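Local coordinates for kelch domain-containing protein (Colletotrichum graminicola M1.001, PDB 5C86), which probably oxidises alcohols with a copper centre, as a member of the AA5 family of galactose and glyoxal oxidases, at residues T95-F100 with T109-M114; G34-W39 with K46-L51; F12-V17 with S60-Q65. All blocks are in the same frame, centred on the assembly; numbering follows the deposited sequence.

Overall arrangement
Contacts 2 and 3 meet at the first blade of the Kelch beta-propeller, contact 3 through the loop that enters it from the last blade; contact 1 is in the second. The centres of contacts 2 and 3 are about 6 Å apart: strands 47-52 and 63-66 are neighbours, T49 OG1 meets Q65 OE1 at 2.6 Å, and S50 OG meets S60 O. The centre of contact 1 is about 17 Å from that of contact 2 and 19 Å from that of contact 3, which it touches through L98 CD1, 3.6 Å from Q65 NE2. Side chains of the copper site, empty in this model, lie about 11 Å from each contact: Y120 from M114, and H335 from both W35 and V14.

Contact 1: residues T95-F100 with T109-M114; sequences TSVLDF and TPLSNM
The hairpin of strands 95-98 and 109-111 is an antiparallel pairing in which V97 and T109 form a hydrogen-bonded pair. V97 N reaches T109 O at 2.9 Å, and T109 N returns a bond of the same length to V97 O. Further along, L111 N donates to T95 O at 2.9 Å; the N-H points almost straight at the oxygen (172°), yet the donor stands above the carbonyl plane. These are the third and fourth strands of a four-stranded propeller blade of Kelch type, with 109-111 at its outer edge. On one face V97 and L111 pack: CG1 of V97 lies 3.7 Å from L111 CG, and the leucine CD1 approaches V97 CB. V97 CG1 sits between its backbone N and carbonyl carbon (chi1 67°), 3.4 Å from T109 OG1. T95 CG2 rests against L111 CB, and its OG1 donates to S112 O, 2.9 Å away, tying the chain past the strand end to the inner strand of the pair. A water bridges the same end, accepting from T95 N and lying 2.8 Å from L111 O and equally far from N113 OD1. On the other face, S96 OG bonds to H69 and N66.

Contact 2: residues G34-W39 with K46-L51; sequences GWPNRW and KTYTSL
The carbonyl oxygen of G34 is gripped by several groups: N44 ND2 gives it a hydrogen bond, Y48 offers its ring edge, and K46 its aliphatic chain. Y48 CE1 lies 3.3 Å from G34 O, near the plane of the ring, an approach in which the polarised C-H edge of the phenol probably faces the partial negative charge of the oxygen. The neighbouring ring carbon shares in the contact, Y48 CD1 lying 3.5 Å from G34 O. Y48 CG stands anti to its carbonyl carbon (chi1 -76°), on the backbone N side. From K46 the contact is a methylene one, with CE 3.8 Å from G34 O; the lysine chain runs extended beyond CG, and its CG also passes G34 CA at 4.1 Å.

The backbones also come close. G34 CA stands 3.1 Å from K46 O; a CB here would lie only about 3.2 Å from K46 O, a tight fit that glycine avoids. The nearby G34 N does not bond to that oxygen, for the angle is poor; it donates to D70 OD2 instead. Strand 47-52 is the third strand of the first Kelch propeller blade, and residues 34-39 belong to the loop that leads to it from strand 28-31, so the contact folds that connection back onto the start of the strand it feeds. A backbone hydrogen bond between Y48 and S33 joins the same two parts just before G34, and another links P36 to V15.

Apolar contact is slight: P36 CD approaches Y48 CD1 obliquely at 4.3 Å. The backbone W35 N is also set obliquely to the tyrosine ring, with Y48 CD1 again the nearest atom.

Contact 3: residues F12-V17 with S60-Q65; sequences FPVVPV and SDAIVQ
Apolar touches between P13, V14 and A62 carry this contact, and the alanine methyl is their common point. P13 CG lies 3.7 Å from A62 CB, while V14 CG1 reaches the same methyl at 3.8 Å. Both valine and proline direct their CB toward the other segment, as does A62, and the proline CB itself comes to 4.0 Å from A62 CB. V14 has its CG1 anti to the carbonyl carbon (chi1 -54°), the branch that meets the alanine.

A second kind of contact sets the proline ring against backbone. P13 CG comes 3.5 Å from A62 N and 3.6 Å from S60 O, and the ring's CD passes near the same oxygen. The ring thus lies against the backbone of residues 60-62.

Residues 12-17 connect strand 5-11, the N-terminal strand at the edge of the last blade, with strand 18-21, which opens the first blade. The segment 60-65 runs into strand 63-66, the outer strand of that first blade. The contact lies beside the point where the ring closes, strand 5-11 completing the last blade, as in other propellers whose N-terminal strand joins the C-terminal blade. Further along the loop, the V17 side chain touches H335, a copper ligand in another structure of this protein, without metal here.

No hydrogen bond crosses the contact; S60 OG pairs with L51 N and S60 O with S50 OG. Within the segment, S60 OG also makes a weak bond to D61 O.

Contact 1: residues T95-F100 with T109-M114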
loop_
_atom_site.group_PDB
_atom_site.type_symbol
_atom_site.label_atom_id
_atom_site.label_comp_id
_atom_site.label_asym_id
_atom_site.label_seq_id
_atom_site.Cartn_x
_atom_site.Cartn_y
_atom_site.Cartn_z
ATOM N N THR A 95 -0.458 14.966 -13.269
ATOM C CA THR A 95 -0.304 13.464 -13.284
ATOM C C THR A 95 1.091 13.188 -13.852
ATOM O O THR A 95 1.448 13.717 -14.932
ATOM C CB THR A 95 -1.364 12.802 -14.117
ATOM O OG1 THR A 95 -2.670 13.130 -13.659
ATOM C CG2 THR A 95 -1.269 11.283 -13.971
ATOM N N SER A 96 1.938 12.475 -13.139
ATOM C CA SER A 96 3.191 12.026 -13.600
ATOM C C SER A 96 3.331 10.495 -13.599
ATOM O O SER A 96 2.633 9.840 -12.802
ATOM C CB SER A 96 4.255 12.519 -12.792
ATOM O OG SER A 96 4.302 13.959 -12.724
ATOM N N VAL A 97 4.262 9.971 -14.394
ATOM C CA VAL A 97 4.443 8.526 -14.540
ATOM C C VAL A 97 5.914 8.199 -14.513
ATOM O O VAL A 97 6.746 8.899 -15.116
ATOM C CB VAL A 97 3.607 7.933 -15.663
ATOM C CG1 VAL A 97 4.051 8.396 -17.050
ATOM C CG2 VAL A 97 3.661 6.403 -15.598
ATOM N N LEU A 98 6.321 7.165 -13.758
ATOM C CA LEU A 98 7.589 6.577 -13.866
ATOM C C LEU A 98 7.415 5.169 -14.391
ATOM O O LEU A 98 6.817 4.284 -13.677
ATOM C CB LEU A 98 8.400 6.587 -12.579
ATOM C CG LEU A 98 9.745 5.902 -12.608
ATOM C CD1 LEU A 98 10.715 6.611 -13.552
ATOM C CD2 LEU A 98 10.410 5.850 -11.261
ATOM N N ASP A 99 8.033 4.887 -15.532
ATOM C CA ASP A 99 7.995 3.547 -16.161
ATOM C C ASP A 99 9.350 2.926 -15.949
ATOM O O ASP A 99 10.376 3.354 -16.561
ATOM C CB ASP A 99 7.617 3.640 -17.631
ATOM C CG ASP A 99 7.617 2.263 -18.365
ATOM O OD1 ASP A 99 7.917 1.203 -17.772
ATOM O OD2 ASP A 99 7.254 2.313 -19.561
ATOM N N PHE A 100 9.430 1.930 -15.078
ATOM C CA PHE A 100 10.726 1.413 -14.632
ATOM C C PHE A 100 11.496 0.825 -15.848
ATOM O O PHE A 100 12.704 0.727 -15.792
ATOM C CB PHE A 100 10.550 0.333 -13.533
ATOM C CG PHE A 100 9.914 -0.923 -14.030
ATOM C CD1 PHE A 100 8.542 -1.027 -14.225
ATOM C CD2 PHE A 100 10.687 -2.017 -14.342
ATOM C CE1 PHE A 100 7.958 -2.158 -14.764
ATOM C CE2 PHE A 100 10.110 -3.186 -14.803
ATOM C CZ PHE A 100 8.744 -3.255 -15.041
ATOM N N THR A 109 7.638 11.379 -16.301
ATOM C CA THR A 109 7.067 12.139 -17.422
ATOM C C THR A 109 5.609 12.509 -17.209
ATOM O O THR A 109 4.889 11.876 -16.443
ATOM C CB THR A 109 7.272 11.315 -18.697
ATOM O OG1 THR A 109 6.456 10.115 -18.664
ATOM C CG2 THR A 109 8.745 11.004 -18.897
ATOM N N PRO A 110 5.064 13.495 -17.935
ATOM C CA PRO A 110 3.732 13.910 -17.695
ATOM C C PRO A 110 2.701 13.110 -18.371
ATOM O O PRO A 110 2.881 12.608 -19.470
ATOM C CB PRO A 110 3.697 15.377 -18.276
ATOM C CG PRO A 110 4.717 15.310 -19.319
ATOM C CD PRO A 110 5.814 14.476 -18.753
ATOM N N LEU A 111 1.591 12.964 -17.704
ATOM C CA LEU A 111 0.349 12.530 -18.234
ATOM C C LEU A 111 -0.642 13.649 -18.190
ATOM O O LEU A 111 -0.295 14.732 -17.739
ATOM C CB LEU A 111 -0.140 11.246 -17.517
ATOM C CG LEU A 111 0.754 9.987 -17.645
ATOM C CD1 LEU A 111 0.146 8.810 -16.869
ATOM C CD2 LEU A 111 0.899 9.545 -19.080
ATOM N N SER A 112 -1.874 13.388 -18.616
ATOM C CA SER A 112 -2.918 14.409 -18.667
ATOM C C SER A 112 -3.174 14.927 -17.261
ATOM O O SER A 112 -3.250 14.119 -16.314
ATOM C CB SER A 112 -4.152 13.818 -19.268
ATOM O OG SER A 112 -5.284 14.710 -19.329
ATOM N N ASN A 113 -3.402 16.249 -17.107
ATOM C CA ASN A 113 -3.861 16.783 -15.850
ATOM C C ASN A 113 -5.196 16.178 -15.464
ATOM O O ASN A 113 -6.057 15.904 -16.224
ATOM C CB ASN A 113 -4.099 18.328 -16.020
ATOM C CG ASN A 113 -2.881 19.113 -16.117
ATOM O OD1 ASN A 113 -1.758 18.737 -15.912
ATOM N ND2 ASN A 113 -3.126 20.386 -16.456
ATOM N N MET A 114 -5.423 16.008 -14.151
ATOM C CA MET A 114 -6.742 15.665 -13.629
ATOM C C MET A 114 -7.811 16.730 -13.923
ATOM O O MET A 114 -7.419 17.900 -14.149
ATOM C CB MET A 114 -6.673 15.410 -12.105
ATOM C CG MET A 114 -5.970 14.099 -11.708
ATOM S SD MET A 114 -5.858 13.953 -9.904
ATOM C CE MET A 114 -4.741 15.206 -9.408
HETATM O O HOH W 1 -0.052 16.529 -15.670
#

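Contact 2: residues G34-W39 with K46-L51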
loop_
_atom_site.group_PDB
_atom_site.type_symbol
_atom_site.label_atom_id
_atom_site.label_comp_id
_atom_site.label_asym_id
_atom_site.label_seq_id
_atom_site.Cartn_x
_atom_site.Cartn_y
_atom_site.Cartn_z
ATOM N N GLY A 34 9.597 18.930 -3.402
ATOM C CA GLY A 34 10.635 19.838 -3.997
ATOM C C GLY A 34 11.764 20.219 -3.121
ATOM O O GLY A 34 12.658 20.954 -3.599
ATOM N N TRP A 35 11.792 19.761 -1.913
ATOM C CA TRP A 35 12.956 19.828 -1.033
ATOM C C TRP A 35 13.234 18.490 -0.401
ATOM O O TRP A 35 12.335 17.646 -0.231
ATOM C CB TRP A 35 12.744 20.812 0.109
ATOM C CG TRP A 35 12.460 22.240 -0.367
ATOM C CD1 TRP A 35 13.393 23.272 -0.454
ATOM C CD2 TRP A 35 11.198 22.795 -0.763
ATOM N NE1 TRP A 35 12.767 24.396 -0.942
ATOM C CE2 TRP A 35 11.421 24.141 -1.133
ATOM C CE3 TRP A 35 9.899 22.281 -0.906
ATOM C CZ2 TRP A 35 10.368 24.973 -1.614
ATOM C CZ3 TRP A 35 8.845 23.100 -1.343
ATOM C CH2 TRP A 35 9.092 24.470 -1.678
ATOM N N PRO A 36 14.432 18.286 0.113
ATOM C CA PRO A 36 14.740 17.035 0.854
ATOM C C PRO A 36 14.119 16.905 2.253
ATOM O O PRO A 36 13.986 15.807 2.846
ATOM C CB PRO A 36 16.293 17.094 0.985
ATOM C CG PRO A 36 16.591 18.571 0.709
ATOM C CD PRO A 36 15.635 19.028 -0.296
ATOM N N ASN A 37 13.855 18.068 2.879
ATOM C CA ASN A 37 13.598 18.174 4.271
ATOM C C ASN A 37 12.391 19.095 4.663
ATOM O O ASN A 37 12.209 19.362 5.842
ATOM C CB ASN A 37 14.851 18.707 4.961
ATOM C CG ASN A 37 15.258 20.091 4.425
ATOM O OD1 ASN A 37 14.663 20.653 3.512
ATOM N ND2 ASN A 37 16.357 20.565 4.927
ATOM N N ARG A 38 11.583 19.554 3.743
ATOM C CA ARG A 38 10.454 20.373 4.160
ATOM C C ARG A 38 9.615 20.360 2.907
ATOM O O ARG A 38 9.976 19.676 2.036
ATOM C CB ARG A 38 10.967 21.771 4.585
ATOM C CG ARG A 38 11.784 22.426 3.485
ATOM C CD ARG A 38 12.673 23.491 4.109
ATOM N NE ARG A 38 13.265 24.463 3.198
ATOM C CZ ARG A 38 14.516 24.381 2.760
ATOM N NH1 ARG A 38 15.218 23.328 3.107
ATOM N NH2 ARG A 38 15.044 25.323 1.952
ATOM N N TRP A 39 8.479 21.058 2.875
ATOM C CA TRP A 39 7.421 21.093 1.883
ATOM C C TRP A 39 6.672 22.401 1.993
ATOM O O TRP A 39 6.800 23.061 3.062
ATOM C CB TRP A 39 6.386 19.904 2.056
ATOM C CG TRP A 39 5.757 20.020 3.403
ATOM C CD1 TRP A 39 6.254 19.528 4.535
ATOM C CD2 TRP A 39 4.524 20.679 3.733
ATOM N NE1 TRP A 39 5.436 19.861 5.611
ATOM C CE2 TRP A 39 4.383 20.589 5.145
ATOM C CE3 TRP A 39 3.564 21.356 3.003
ATOM C CZ2 TRP A 39 3.285 21.142 5.830
ATOM C CZ3 TRP A 39 2.468 21.927 3.686
ATOM C CH2 TRP A 39 2.384 21.816 5.113
ATOM N N LYS A 46 8.847 20.459 -8.544
ATOM C CA LYS A 46 9.786 19.377 -8.834
ATOM C C LYS A 46 9.774 18.443 -7.640
ATOM O O LYS A 46 9.269 18.810 -6.586
ATOM C CB LYS A 46 11.214 19.967 -9.097
ATOM C CG LYS A 46 11.912 20.498 -7.876
ATOM C CD LYS A 46 13.081 21.441 -8.311
ATOM C CE LYS A 46 13.982 21.705 -7.135
ATOM N NZ LYS A 46 15.101 22.655 -7.489
ATOM N N THR A 47 10.363 17.264 -7.816
ATOM C CA THR A 47 10.552 16.330 -6.695
ATOM C C THR A 47 11.919 15.728 -6.622
ATOM O O THR A 47 12.418 15.250 -7.687
ATOM C CB THR A 47 9.491 15.152 -6.808
ATOM O OG1 THR A 47 8.196 15.636 -7.092
ATOM C CG2 THR A 47 9.528 14.288 -5.557
ATOM N N TYR A 48 12.446 15.674 -5.432
ATOM C CA TYR A 48 13.644 14.952 -5.062
ATOM C C TYR A 48 13.297 13.488 -4.765
ATOM O O TYR A 48 12.391 13.227 -4.001
ATOM C CB TYR A 48 14.363 15.546 -3.890
ATOM C CG TYR A 48 15.124 16.789 -4.283
ATOM C CD1 TYR A 48 14.500 18.035 -4.286
ATOM C CD2 TYR A 48 16.479 16.697 -4.660
ATOM C CE1 TYR A 48 15.243 19.199 -4.622
ATOM C CE2 TYR A 48 17.205 17.834 -5.012
ATOM C CZ TYR A 48 16.578 19.071 -4.977
ATOM O OH TYR A 48 17.279 20.211 -5.335
ATOM N N THR A 49 14.134 12.576 -5.282
ATOM C CA THR A 49 13.969 11.108 -5.093
ATOM C C THR A 49 15.272 10.499 -4.769
ATOM O O THR A 49 16.374 11.062 -5.088
ATOM C CB THR A 49 13.291 10.406 -6.260
ATOM O OG1 THR A 49 14.248 10.194 -7.333
ATOM C CG2 THR A 49 12.079 11.110 -6.778
ATOM N N SER A 50 15.231 9.346 -4.138
ATOM C CA SER A 50 16.430 8.556 -3.876
ATOM C C SER A 50 16.027 7.085 -3.990
ATOM O O SER A 50 14.834 6.745 -3.939
ATOM C CB SER A 50 17.041 8.879 -2.542
ATOM O OG SER A 50 18.095 8.013 -2.138
ATOM N N LEU A 51 16.997 6.238 -4.264
ATOM C CA LEU A 51 16.770 4.799 -4.527
ATOM C C LEU A 51 17.658 3.959 -3.671
ATOM O O LEU A 51 18.883 4.207 -3.656
ATOM C CB LEU A 51 17.069 4.513 -5.968
ATOM C CG LEU A 51 16.801 3.078 -6.468
ATOM C CD1 LEU A 51 15.318 2.910 -6.670
ATOM C CD2 LEU A 51 17.548 2.745 -7.774
#

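Contact 3: residues F12-V17 with S60-Q65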
loop_
_atom_site.group_PDB
_atom_site.type_symbol
_atom_site.label_atom_id
_atom_site.label_comp_id
_atom_site.label_asym_id
_atom_site.label_seq_id
_atom_site.Cartn_x
_atom_site.Cartn_y
_atom_site.Cartn_z
ATOM N N PHE A 12 18.515 7.893 4.094
ATOM C CA PHE A 12 18.328 8.457 2.845
ATOM C C PHE A 12 18.691 9.979 2.867
ATOM O O PHE A 12 18.522 10.609 3.879
ATOM C CB PHE A 12 16.831 8.353 2.397
ATOM C CG PHE A 12 16.444 6.961 1.912
ATOM C CD1 PHE A 12 16.655 6.563 0.588
ATOM C CD2 PHE A 12 15.794 6.112 2.777
ATOM C CE1 PHE A 12 16.326 5.281 0.165
ATOM C CE2 PHE A 12 15.436 4.829 2.352
ATOM C CZ PHE A 12 15.692 4.434 1.052
ATOM N N PRO A 13 18.990 10.529 1.712
ATOM C CA PRO A 13 19.291 11.979 1.669
ATOM C C PRO A 13 17.997 12.800 1.623
ATOM O O PRO A 13 18.090 14.048 1.610
ATOM C CB PRO A 13 20.035 12.116 0.358
ATOM C CG PRO A 13 19.388 11.081 -0.546
ATOM C CD PRO A 13 19.184 9.913 0.383
ATOM N N VAL A 14 16.792 12.155 1.570
ATOM C CA VAL A 14 15.484 12.918 1.599
ATOM C C VAL A 14 14.601 12.152 2.606
ATOM O O VAL A 14 14.855 10.955 2.899
ATOM C CB VAL A 14 14.736 13.023 0.289
ATOM C CG1 VAL A 14 15.592 13.600 -0.834
ATOM C CG2 VAL A 14 14.222 11.651 -0.227
ATOM N N VAL A 15 13.624 12.802 3.270
ATOM C CA VAL A 15 12.795 12.089 4.206
ATOM C C VAL A 15 11.850 11.219 3.310
ATOM O O VAL A 15 11.183 11.696 2.392
ATOM C CB VAL A 15 11.950 13.031 5.074
ATOM C CG1 VAL A 15 11.114 12.253 6.049
ATOM C CG2 VAL A 15 12.884 14.027 5.838
ATOM N N PRO A 16 11.831 9.885 3.633
ATOM C CA PRO A 16 11.094 8.943 2.758
ATOM C C PRO A 16 9.613 8.913 3.123
ATOM O O PRO A 16 9.127 7.957 3.774
ATOM C CB PRO A 16 11.816 7.638 2.972
ATOM C CG PRO A 16 12.348 7.714 4.333
ATOM C CD PRO A 16 12.714 9.204 4.574
ATOM N N VAL A 17 8.939 9.978 2.732
ATOM C CA VAL A 17 7.555 10.197 3.061
ATOM C C VAL A 17 6.627 9.391 2.110
ATOM O O VAL A 17 5.450 9.146 2.436
ATOM C CB VAL A 17 7.230 11.716 3.018
ATOM C CG1 VAL A 17 5.760 12.019 3.176
ATOM C CG2 VAL A 17 8.079 12.384 4.120
ATOM N N SER A 60 21.299 5.886 -3.272
ATOM C CA SER A 60 21.675 6.882 -4.287
ATOM C C SER A 60 21.588 8.325 -3.740
ATOM O O SER A 60 20.806 8.614 -2.808
ATOM C CB SER A 60 20.775 6.737 -5.517
ATOM O OG SER A 60 19.492 7.318 -5.333
ATOM N N ASP A 61 22.355 9.234 -4.347
ATOM C CA ASP A 61 22.210 10.619 -4.005
ATOM C C ASP A 61 20.839 11.122 -4.441
ATOM O O ASP A 61 20.235 10.650 -5.437
ATOM C CB ASP A 61 23.311 11.470 -4.711
ATOM C CG ASP A 61 24.734 11.054 -4.329
ATOM O OD1 ASP A 61 25.044 10.740 -3.162
ATOM O OD2 ASP A 61 25.589 11.088 -5.234
ATOM N N ALA A 62 20.373 12.169 -3.768
ATOM C CA ALA A 62 19.088 12.729 -4.114
ATOM C C ALA A 62 19.160 13.380 -5.470
ATOM O O ALA A 62 20.111 14.145 -5.731
ATOM C CB ALA A 62 18.627 13.728 -3.052
ATOM N N ILE A 63 18.234 13.069 -6.359
ATOM C CA ILE A 63 18.126 13.729 -7.630
ATOM C C ILE A 63 16.776 14.347 -7.846
ATOM O O ILE A 63 15.760 13.865 -7.312
ATOM C CB ILE A 63 18.466 12.790 -8.838
ATOM C CG1 ILE A 63 17.366 11.759 -9.080
ATOM C CG2 ILE A 63 19.838 12.114 -8.585
ATOM C CD1 ILE A 63 17.681 10.688 -10.130
ATOM N N VAL A 64 16.722 15.360 -8.707
ATOM C CA VAL A 64 15.525 15.910 -9.180
ATOM C C VAL A 64 14.953 15.080 -10.298
ATOM O O VAL A 64 15.154 15.291 -11.502
ATOM C CB VAL A 64 15.612 17.430 -9.546
ATOM C CG1 VAL A 64 14.258 17.903 -10.064
ATOM C CG2 VAL A 64 16.035 18.221 -8.354
ATOM N N GLN A 65 14.196 14.048 -9.910
ATOM C CA GLN A 65 13.854 13.041 -10.890
ATOM C C GLN A 65 12.598 13.437 -11.580
ATOM O O GLN A 65 12.303 12.935 -12.648
ATOM C CB GLN A 65 13.663 11.649 -10.216
ATOM C CG GLN A 65 13.732 10.535 -11.238
ATOM C CD GLN A 65 13.332 9.199 -10.666
ATOM O OE1 GLN A 65 13.098 9.077 -9.438
ATOM N NE2 GLN A 65 13.296 8.173 -11.525
#